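Local coordinates for protein inositol 2-dehydrogenase (Sinorhizobium meliloti, PDB 4HKT) that oxidises myo-inositol to scyllo-inosose with NAD(+) as hydride acceptor, the first step of myo-inositol degradation, at residues I168-F177 with A224-A232; A84-K94 with V109-G120. All blocks are in the same frame, centred on the assembly; numbering follows the deposited sequence. Where two conformers were deposited one is given.

The two contacts lie in different domains of one chain, the GFO/IDH/MocA C-terminal domain and the NAD-binding Rossmann fold, and share no element. Contact 1 is wholly buried and sets a helix against the mixed sheet of the C-terminal domain; contact 2 is only partly buried and joins neighbouring parallel strands, with the helix ends before them, in the Rossmann fold. Their chemistry follows: side-chain amide, carboxylate and guanidinium groups carry contact 1, whereas main-chain bonds and apolar side chains carry contact 2. Although their centres are about 26 Å apart, the contacts meet through K94, whose NZ forms a salt bridge with D171 OD1 and whose chain packs on I174 and H175.

Contact 1 of 2, residues I168-F177 with A224-A232; sequences IFRDMTIHDF and AIISNSRRA. With EDO (1,2-ethanediol), chain X.
Helix 168-177 lies across strand 224-229 with its axis 9.3 Å away and the two directions 136° apart, which sets T173 over N228 and D176 over I226. N228 reaches up from the strand with CG anti to its own carbonyl carbon (chi1 -79°) and uses both ends of its amide. N228 OD1 accepts from T173 OG1 at 2.5 Å, while N228 ND2 gives one hydrogen to D176 OD2 at 2.8 Å, reaching it from above the carboxylate plane, and the other to S227 O. A leucine here would probably leave T173 OG1 and D176 OD2 without these mates inside a buried interface. The other oxygen of D176 is bonded to S151 of strand 144-152. This is a helix covering one face of the mixed sheet in the GFO/IDH/MocA C-terminal domain; on the strand's other face, I225 and S227 pack against a second subunit. Beside these polar groups, I226 CG2 touches T173 CG2 and D176 CB, and its CD1 lies 3.8 Å from F177 CD1. Beyond the strand, R230 NH2 makes a nearly straight salt bridge to D171 OD2 at 3.0 Å, in the guanidinium plane, and R230 NH1 pairs with D153. The extended selenomethionine M172 runs alongside R230 in the opposite sense: its CB lies over the rim of one guanidinium face, SE meets R230 CD at 3.8 Å, and CE ends 3.4 Å from S229 O.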
loop_
_atom_site.group_PDB
_atom_site.type_symbol
_atom_site.label_atom_id
_atom_site.label_comp_id
_atom_site.label_asym_id
_atom_site.label_seq_id
_atom_site.Cartn_x
_atom_site.Cartn_y
_atom_site.Cartn_z
ATOM N N ILE B 168 -25.636 -17.224 12.799
ATOM C CA ILE B 168 -24.502 -16.625 12.125
ATOM C C ILE B 168 -23.475 -17.673 11.675
ATOM O O ILE B 168 -22.899 -17.560 10.571
ATOM C CB ILE B 168 -23.837 -15.541 13.005
ATOM C CG1 ILE B 168 -22.754 -14.806 12.233
ATOM C CG2 ILE B 168 -23.196 -16.162 14.259
ATOM C CD1 ILE B 168 -22.313 -13.552 12.938
ATOM N N PHE B 169 -23.289 -18.730 12.461
ATOM C CA PHE B 169 -22.274 -19.743 12.092
ATOM C C PHE B 169 -22.678 -20.511 10.855
ATOM O O PHE B 169 -21.852 -20.771 9.990
ATOM C CB PHE B 169 -22.020 -20.683 13.243
ATOM C CG PHE B 169 -21.338 -20.015 14.426
ATOM C CD1 PHE B 169 -20.060 -19.478 14.286
ATOM C CD2 PHE B 169 -21.957 -19.952 15.665
ATOM C CE1 PHE B 169 -19.420 -18.887 15.355
ATOM C CE2 PHE B 169 -21.324 -19.347 16.741
ATOM C CZ PHE B 169 -20.045 -18.818 16.587
ATOM N N ARG B 170 -23.962 -20.863 10.773
ATOM C CA ARG B 170 -24.501 -21.580 9.616
ATOM C C ARG B 170 -24.700 -20.689 8.403
ATOM O O ARG B 170 -24.610 -21.157 7.275
ATOM C CB ARG B 170 -25.791 -22.316 9.985
ATOM C CG ARG B 170 -25.595 -23.296 11.127
ATOM C CD ARG B 170 -26.763 -24.266 11.296
ATOM N NE ARG B 170 -26.600 -25.180 12.434
ATOM C CZ ARG B 170 -26.941 -24.929 13.690
ATOM N NH1 ARG B 170 -27.473 -23.769 14.022
ATOM N NH2 ARG B 170 -26.734 -25.863 14.635
ATOM N N ASP B 171 -24.947 -19.406 8.627
ATOM C CA ASP B 171 -25.340 -18.507 7.547
ATOM C C ASP B 171 -24.184 -17.703 6.985
ATOM O O ASP B 171 -24.143 -17.464 5.763
ATOM C CB ASP B 171 -26.446 -17.548 7.970
ATOM C CG ASP B 171 -26.891 -16.624 6.830
ATOM O OD1 ASP B 171 -27.531 -17.139 5.903
ATOM O OD2 ASP B 171 -26.618 -15.398 6.854
HETATM N N MSE B 172 -23.272 -17.251 7.852
HETATM C CA MSE B 172 -22.175 -16.377 7.429
HETATM C C MSE B 172 -20.855 -17.112 7.520
HETATM O O MSE B 172 -20.129 -17.250 6.534
HETATM C CB MSE B 172 -22.145 -15.169 8.349
HETATM C CG MSE B 172 -21.021 -14.210 7.988
HETATM SE SE MSE B 172 -21.016 -12.645 9.176
HETATM C CE MSE B 172 -19.430 -11.910 8.310
ATOM N N THR B 173 -20.553 -17.621 8.698
ATOM C CA THR B 173 -19.232 -18.208 8.940
ATOM C C THR B 173 -18.985 -19.462 8.124
ATOM O O THR B 173 -17.853 -19.867 7.883
ATOM C CB THR B 173 -19.076 -18.538 10.417
ATOM O OG1 THR B 173 -19.665 -17.498 11.178
ATOM C CG2 THR B 173 -17.583 -18.623 10.764
ATOM N N ILE B 174 -20.077 -20.080 7.693
ATOM C CA ILE B 174 -20.012 -21.212 6.808
ATOM C C ILE B 174 -19.048 -21.031 5.614
ATOM O O ILE B 174 -18.307 -21.935 5.285
ATOM C CB ILE B 174 -21.456 -21.688 6.390
ATOM C CG1 ILE B 174 -21.391 -23.094 5.806
ATOM C CG2 ILE B 174 -22.126 -20.735 5.440
ATOM C CD1 ILE B 174 -22.721 -23.814 5.748
ATOM N N HIS B 175 -19.062 -19.880 4.965
ATOM C CA HIS B 175 -18.123 -19.577 3.904
ATOM C C HIS B 175 -16.655 -19.613 4.393
ATOM O O HIS B 175 -15.777 -20.084 3.675
ATOM C CB HIS B 175 -18.373 -18.179 3.372
ATOM C CG HIS B 175 -19.570 -18.072 2.502
ATOM N ND1 HIS B 175 -19.626 -18.654 1.253
ATOM C CD2 HIS B 175 -20.724 -17.397 2.664
ATOM C CE1 HIS B 175 -20.787 -18.369 0.697
ATOM N NE2 HIS B 175 -21.471 -17.611 1.529
ATOM N N ASP B 176 -16.435 -19.100 5.591
ATOM C CA ASP B 176 -15.097 -19.077 6.206
ATOM C C ASP B 176 -14.641 -20.425 6.689
ATOM O O ASP B 176 -13.462 -20.708 6.585
ATOM C CB ASP B 176 -15.021 -18.077 7.318
ATOM C CG ASP B 176 -15.388 -16.682 6.857
ATOM O OD1 ASP B 176 -14.809 -16.190 5.869
ATOM O OD2 ASP B 176 -16.308 -16.099 7.454
ATOM N N PHE B 177 -15.552 -21.269 7.190
ATOM C CA PHE B 177 -15.208 -22.666 7.428
ATOM C C PHE B 177 -14.749 -23.377 6.148
ATOM O O PHE B 177 -13.754 -24.093 6.161
ATOM C CB PHE B 177 -16.344 -23.440 8.058
ATOM C CG PHE B 177 -16.785 -22.914 9.403
ATOM C CD1 PHE B 177 -15.882 -22.684 10.412
ATOM C CD2 PHE B 177 -18.115 -22.703 9.665
ATOM C CE1 PHE B 177 -16.299 -22.206 11.668
ATOM C CE2 PHE B 177 -18.545 -22.247 10.888
ATOM C CZ PHE B 177 -17.645 -22.004 11.912
ATOM N N ALA B 224 -6.474 -22.284 12.306
ATOM C CA ALA B 224 -7.163 -21.258 11.542
ATOM C C ALA B 224 -8.003 -20.461 12.501
ATOM O O ALA B 224 -8.758 -21.006 13.241
ATOM C CB ALA B 224 -8.050 -21.863 10.461
ATOM N N ILE B 225 -7.803 -19.158 12.493
ATOM C CA ILE B 225 -8.584 -18.263 13.255
ATOM C C ILE B 225 -9.530 -17.555 12.304
ATOM O O ILE B 225 -9.124 -17.072 11.235
ATOM C CB ILE B 225 -7.681 -17.195 13.874
ATOM C CG1 ILE B 225 -6.633 -17.805 14.772
ATOM C CG2 ILE B 225 -8.488 -16.235 14.708
ATOM C CD1 ILE B 225 -5.638 -16.782 15.312
ATOM N N ILE B 226 -10.781 -17.445 12.707
ATOM C CA ILE B 226 -11.778 -16.798 11.881
ATOM C C ILE B 226 -12.431 -15.725 12.747
ATOM O O ILE B 226 -12.830 -15.978 13.891
ATOM C CB ILE B 226 -12.875 -17.751 11.412
ATOM C CG1 ILE B 226 -12.349 -18.796 10.467
ATOM C CG2 ILE B 226 -14.020 -16.960 10.766
ATOM C CD1 ILE B 226 -13.235 -20.025 10.484
ATOM N N SER B 227 -12.550 -14.539 12.181
ATOM C CA SER B 227 -13.254 -13.399 12.805
ATOM C C SER B 227 -14.427 -12.963 11.900
ATOM O O SER B 227 -14.224 -12.749 10.711
ATOM C CB SER B 227 -12.253 -12.253 12.884
ATOM O OG SER B 227 -12.759 -11.111 13.486
ATOM N N ASN B 228 -15.629 -12.822 12.452
ATOM C CA ASN B 228 -16.796 -12.385 11.664
ATOM C C ASN B 228 -17.493 -11.283 12.420
ATOM O O ASN B 228 -17.692 -11.410 13.623
ATOM C CB ASN B 228 -17.848 -13.469 11.555
ATOM C CG ASN B 228 -17.576 -14.553 10.538
ATOM O OD1 ASN B 228 -18.423 -15.449 10.407
ATOM N ND2 ASN B 228 -16.492 -14.492 9.793
ATOM N N SER B 229 -17.949 -10.260 11.691
ATOM C CA SER B 229 -18.838 -9.233 12.205
ATOM C C SER B 229 -19.946 -8.978 11.171
ATOM O O SER B 229 -19.711 -8.938 9.954
ATOM C CB SER B 229 -18.113 -7.917 12.491
ATOM O OG SER B 229 -19.065 -6.889 12.889
ATOM N N ARG B 230 -21.158 -8.840 11.668
ATOM C CA ARG B 230 -22.261 -8.547 10.790
ATOM C C ARG B 230 -22.264 -7.137 10.176
ATOM O O ARG B 230 -23.069 -6.894 9.285
ATOM C CB ARG B 230 -23.587 -8.772 11.516
ATOM C CG ARG B 230 -24.062 -10.217 11.570
ATOM C CD ARG B 230 -24.231 -10.829 10.194
ATOM N NE ARG B 230 -25.013 -12.045 10.231
ATOM C CZ ARG B 230 -25.288 -12.801 9.184
ATOM N NH1 ARG B 230 -24.857 -12.450 7.982
ATOM N NH2 ARG B 230 -26.005 -13.912 9.333
ATOM N N ARG B 231 -21.440 -6.205 10.654
ATOM C CA ARG B 231 -21.536 -4.801 10.232
ATOM C C ARG B 231 -20.178 -4.128 10.215
ATOM O O ARG B 231 -19.458 -4.112 11.243
ATOM C CB ARG B 231 -22.448 -3.991 11.171
ATOM C CG ARG B 231 -22.655 -2.530 10.740
ATOM C CD ARG B 231 -21.829 -1.487 11.499
ATOM N NE ARG B 231 -22.189 -1.399 12.935
ATOM C CZ ARG B 231 -21.457 -1.940 13.913
ATOM N NH1 ARG B 231 -20.319 -2.592 13.598
ATOM N NH2 ARG B 231 -21.828 -1.842 15.198
ATOM N N ALA B 232 -19.832 -3.560 9.047
ATOM C CA ALA B 232 -18.627 -2.751 8.860
ATOM C C ALA B 232 -19.010 -1.542 8.005
ATOM O O ALA B 232 -19.461 -1.725 6.873
ATOM C CB ALA B 232 -17.574 -3.556 8.148
HETATM C C1 EDO X . -25.576 -13.202 4.678
HETATM O O1 EDO X . -26.825 -13.832 4.961
HETATM C C2 EDO X . -24.384 -14.131 4.937
HETATM O O2 EDO X . -23.214 -13.343 5.166
#

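Contact 2 of 2, residues A84-K94 with V109-G120; sequences ARAGKAIFCEK and VVSDTKAKLMVG. With EDO (1,2-ethanediol), chain T.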
loop_
_atom_site.group_PDB
_atom_site.type_symbol
_atom_site.label_atom_id
_atom_site.label_comp_id
_atom_site.label_asym_id
_atom_site.label_seq_id
_atom_site.Cartn_x
_atom_site.Cartn_y
_atom_site.Cartn_z
ATOM N N ALA B 84 -31.605 -34.370 -9.260
ATOM C CA ALA B 84 -30.727 -35.505 -9.345
ATOM C C ALA B 84 -31.464 -36.676 -10.002
ATOM O O ALA B 84 -30.963 -37.299 -10.971
ATOM C CB ALA B 84 -30.240 -35.946 -7.974
ATOM N N ARG B 85 -32.632 -36.998 -9.450
ATOM C CA ARG B 85 -33.451 -38.063 -10.034
ATOM C C ARG B 85 -33.910 -37.773 -11.454
ATOM O O ARG B 85 -34.061 -38.700 -12.248
ATOM C CB ARG B 85 -34.651 -38.350 -9.151
ATOM C CG ARG B 85 -34.253 -39.138 -7.940
ATOM C CD ARG B 85 -35.408 -39.234 -6.968
ATOM N NE ARG B 85 -35.088 -40.158 -5.920
ATOM C CZ ARG B 85 -35.109 -39.877 -4.629
ATOM N NH1 ARG B 85 -35.489 -38.691 -4.192
ATOM N NH2 ARG B 85 -34.744 -40.814 -3.784
ATOM N N ALA B 86 -34.109 -36.513 -11.789
ATOM C CA ALA B 86 -34.477 -36.151 -13.150
ATOM C C ALA B 86 -33.311 -36.102 -14.148
ATOM O O ALA B 86 -33.532 -35.837 -15.333
ATOM C CB ALA B 86 -35.199 -34.827 -13.163
ATOM N N GLY B 87 -32.088 -36.317 -13.670
ATOM C CA GLY B 87 -30.905 -36.334 -14.528
ATOM C C GLY B 87 -30.326 -34.975 -14.876
ATOM O O GLY B 87 -29.544 -34.882 -15.798
ATOM N N LYS B 88 -30.696 -33.912 -14.171
ATOM C CA LYS B 88 -30.088 -32.606 -14.419
ATOM C C LYS B 88 -28.795 -32.521 -13.613
ATOM O O LYS B 88 -28.698 -33.145 -12.553
ATOM C CB LYS B 88 -31.013 -31.461 -14.008
ATOM C CG LYS B 88 -31.988 -30.972 -15.076
ATOM C CD LYS B 88 -33.086 -31.961 -15.404
ATOM C CE LYS B 88 -34.097 -31.303 -16.335
ATOM N NZ LYS B 88 -35.007 -32.263 -17.010
ATOM N N ALA B 89 -27.796 -31.791 -14.128
ATOM C CA ALA B 89 -26.655 -31.379 -13.295
ATOM C C ALA B 89 -27.167 -30.248 -12.406
ATOM O O ALA B 89 -28.022 -29.470 -12.809
ATOM C CB ALA B 89 -25.480 -30.908 -14.159
ATOM N N ILE B 90 -26.613 -30.136 -11.200
ATOM C CA ILE B 90 -27.156 -29.237 -10.178
ATOM C C ILE B 90 -26.067 -28.357 -9.561
ATOM O O ILE B 90 -25.038 -28.827 -9.066
ATOM C CB ILE B 90 -27.784 -30.054 -9.035
ATOM C CG1 ILE B 90 -28.826 -31.032 -9.553
ATOM C CG2 ILE B 90 -28.419 -29.159 -7.998
ATOM C CD1 ILE B 90 -28.733 -32.372 -8.860
ATOM N N PHE B 91 -26.311 -27.081 -9.615
ATOM C CA PHE B 91 -25.536 -26.141 -8.858
ATOM C C PHE B 91 -26.488 -25.603 -7.790
ATOM O O PHE B 91 -27.533 -25.037 -8.127
ATOM C CB PHE B 91 -25.034 -24.994 -9.728
ATOM C CG PHE B 91 -24.349 -23.937 -8.946
ATOM C CD1 PHE B 91 -22.972 -23.981 -8.752
ATOM C CD2 PHE B 91 -25.075 -22.947 -8.340
ATOM C CE1 PHE B 91 -22.345 -23.032 -7.969
ATOM C CE2 PHE B 91 -24.465 -21.999 -7.551
ATOM C CZ PHE B 91 -23.092 -22.045 -7.360
ATOM N N CYS B 92 -26.122 -25.732 -6.520
ATOM C CA CYS B 92 -26.981 -25.245 -5.464
ATOM C C CYS B 92 -26.306 -24.224 -4.549
ATOM O O CYS B 92 -25.263 -24.505 -4.002
ATOM C CB CYS B 92 -27.503 -26.415 -4.633
ATOM S SG CYS B 92 -28.873 -25.929 -3.564
ATOM N N GLU B 93 -26.901 -23.047 -4.403
ATOM C CA GLU B 93 -26.436 -22.084 -3.406
ATOM C C GLU B 93 -26.414 -22.705 -1.986
ATOM O O GLU B 93 -27.221 -23.576 -1.658
ATOM C CB GLU B 93 -27.293 -20.836 -3.407
ATOM C CG GLU B 93 -26.840 -19.778 -4.403
ATOM C CD GLU B 93 -25.462 -19.196 -4.068
ATOM O OE1 GLU B 93 -25.125 -19.087 -2.868
ATOM O OE2 GLU B 93 -24.702 -18.906 -5.014
ATOM N N LYS B 94 -25.481 -22.245 -1.168
ATOM C CA LYS B 94 -25.389 -22.714 0.194
ATOM C C LYS B 94 -26.714 -22.438 0.874
ATOM O O LYS B 94 -27.395 -21.484 0.519
ATOM C CB LYS B 94 -24.278 -21.996 0.948
ATOM C CG LYS B 94 -24.680 -20.605 1.367
ATOM C CD LYS B 94 -23.814 -20.078 2.466
ATOM C CE LYS B 94 -24.245 -18.680 2.819
ATOM N NZ LYS B 94 -25.423 -18.725 3.703
ATOM N N VAL B 109 -28.785 -39.673 -2.169
ATOM C CA VAL B 109 -29.547 -39.673 -3.399
ATOM C C VAL B 109 -28.648 -39.219 -4.554
ATOM O O VAL B 109 -28.687 -39.812 -5.651
ATOM C CB VAL B 109 -30.796 -38.785 -3.308
ATOM C CG1 VAL B 109 -31.479 -38.685 -4.664
ATOM C CG2 VAL B 109 -31.751 -39.289 -2.216
ATOM N N VAL B 110 -27.848 -38.184 -4.324
ATOM C CA VAL B 110 -26.934 -37.674 -5.353
ATOM C C VAL B 110 -25.920 -38.749 -5.777
ATOM O O VAL B 110 -25.647 -38.899 -6.972
ATOM C CB VAL B 110 -26.202 -36.399 -4.852
ATOM C CG1 VAL B 110 -24.947 -36.101 -5.685
ATOM C CG2 VAL B 110 -27.165 -35.202 -4.849
ATOM N N SER B 111 -25.375 -39.479 -4.808
ATOM C CA SER B 111 -24.466 -40.581 -5.097
ATOM C C SER B 111 -25.165 -41.753 -5.836
ATOM O O SER B 111 -24.640 -42.267 -6.825
ATOM C CB SER B 111 -23.821 -41.078 -3.808
ATOM O OG SER B 111 -22.965 -42.153 -4.103
ATOM N N ASP B 112 -26.362 -42.149 -5.380
ATOM C CA ASP B 112 -27.099 -43.243 -6.027
ATOM C C ASP B 112 -27.474 -42.955 -7.490
ATOM O O ASP B 112 -27.495 -43.877 -8.301
ATOM C CB ASP B 112 -28.349 -43.629 -5.224
ATOM C CG ASP B 112 -28.018 -44.367 -3.938
ATOM O OD1 ASP B 112 -26.873 -44.798 -3.737
ATOM O OD2 ASP B 112 -28.916 -44.496 -3.093
ATOM N N THR B 113 -27.764 -41.701 -7.830
ATOM C CA THR B 113 -28.166 -41.333 -9.185
ATOM C C THR B 113 -27.005 -40.862 -10.050
ATOM O O THR B 113 -27.206 -40.441 -11.201
ATOM C CB THR B 113 -29.246 -40.234 -9.186
ATOM O OG1 THR B 113 -28.732 -39.023 -8.598
ATOM C CG2 THR B 113 -30.461 -40.698 -8.406
ATOM N N LYS B 114 -25.807 -40.880 -9.487
ATOM C CA LYS B 114 -24.606 -40.355 -10.170
ATOM C C LYS B 114 -24.809 -38.950 -10.703
ATOM O O LYS B 114 -24.349 -38.588 -11.809
ATOM C CB LYS B 114 -24.178 -41.328 -11.285
ATOM C CG LYS B 114 -23.664 -42.647 -10.720
ATOM C CD LYS B 114 -24.006 -43.851 -11.599
ATOM C CE LYS B 114 -22.844 -44.306 -12.472
ATOM N NZ LYS B 114 -21.967 -45.293 -11.775
ATOM N N ALA B 115 -25.494 -38.147 -9.898
ATOM C CA ALA B 115 -25.719 -36.757 -10.195
ATOM C C ALA B 115 -24.460 -35.926 -9.944
ATOM O O ALA B 115 -23.625 -36.252 -9.110
ATOM C CB ALA B 115 -26.898 -36.225 -9.374
ATOM N N LYS B 116 -24.362 -34.848 -10.681
ATOM C CA LYS B 116 -23.332 -33.847 -10.533
ATOM C C LYS B 116 -23.917 -32.720 -9.695
ATOM O O LYS B 116 -24.963 -32.186 -10.032
ATOM C CB LYS B 116 -22.941 -33.299 -11.908
ATOM C CG LYS B 116 -22.310 -34.331 -12.841
ATOM C CD LYS B 116 -21.899 -33.652 -14.150
ATOM C CE LYS B 116 -21.255 -34.630 -15.123
ATOM N NZ LYS B 116 -22.214 -35.716 -15.509
ATOM N N LEU B 117 -23.261 -32.417 -8.578
ATOM C CA LEU B 117 -23.681 -31.349 -7.670
ATOM C C LEU B 117 -22.457 -30.531 -7.262
ATOM O O LEU B 117 -21.499 -31.066 -6.708
ATOM C CB LEU B 117 -24.344 -31.955 -6.401
ATOM C CG LEU B 117 -24.550 -31.031 -5.188
ATOM C CD1 LEU B 117 -25.607 -30.024 -5.548
ATOM C CD2 LEU B 117 -24.968 -31.760 -3.908
HETATM N N MSE B 118 -22.530 -29.245 -7.511
HETATM C CA MSE B 118 -21.584 -28.298 -6.991
HETATM C C MSE B 118 -22.364 -27.419 -6.068
HETATM O O MSE B 118 -23.499 -27.023 -6.380
HETATM C CB MSE B 118 -21.049 -27.438 -8.136
HETATM C CG MSE B 118 -20.061 -26.411 -7.627
HETATM SE SE MSE B 118 -19.297 -25.383 -9.136
HETATM C CE MSE B 118 -18.137 -26.760 -9.860
ATOM N N VAL B 119 -21.758 -27.066 -4.927
ATOM C CA VAL B 119 -22.410 -26.180 -3.989
ATOM C C VAL B 119 -21.793 -24.813 -4.133
ATOM O O VAL B 119 -20.660 -24.681 -4.548
ATOM C CB VAL B 119 -22.326 -26.705 -2.510
ATOM C CG1 VAL B 119 -22.924 -28.095 -2.393
ATOM C CG2 VAL B 119 -20.906 -26.722 -1.990
ATOM N N GLY B 120 -22.511 -23.791 -3.749
ATOM C CA GLY B 120 -22.069 -22.440 -3.989
ATOM C C GLY B 120 -21.097 -21.865 -2.957
ATOM O O GLY B 120 -21.471 -21.007 -2.162
HETATM C C1 EDO T . -37.311 -36.988 -6.615
HETATM O O1 EDO T . -37.145 -36.584 -5.266
HETATM C C2 EDO T . -38.509 -36.324 -7.234
HETATM O O2 EDO T . -39.128 -37.273 -8.043
HETATM O O HOH W 1 -26.385 -34.606 -12.890
#
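I90 and C92 pair in parallel with L117 and V119 through a ladder of main-chain bonds: I90 N to K116 O, M118 N to I90 O, C92 N to M118 O at 2.9 Å, and G120 N to C92 O, the last the most bent at 131°. On one face, the edge of the F91 ring takes M118 SE in its plane, a Met-aromatic contact 5.1 Å from the centroid, and F91 CZ comes 3.5 Å from G120 CA. With chi1 at 174° F91 CG points away from the backbone N, which turns the ring toward strand 117-120. The other face has L117 CD1 against I90 CG2 at 3.8 Å. Ahead of the strands, a water links K88 O to K116 N, and A84 CB packs on A115 CB at 3.6 Å and on T113 OG1. Outermost, V109 CG1 sits over the centre of the R85 guanidinium. G87 and K114 close the two helices with Schellman motifs. Strand 117-120 ends the Rossmann sheet, linked to strand 89-93 by a beta-alpha-beta crossover through helix 100-112; strand 66-69 flanks 89-93 beyond, helix 76-85 covers the C92 face, and helix 281-297 the face of F91 and M118.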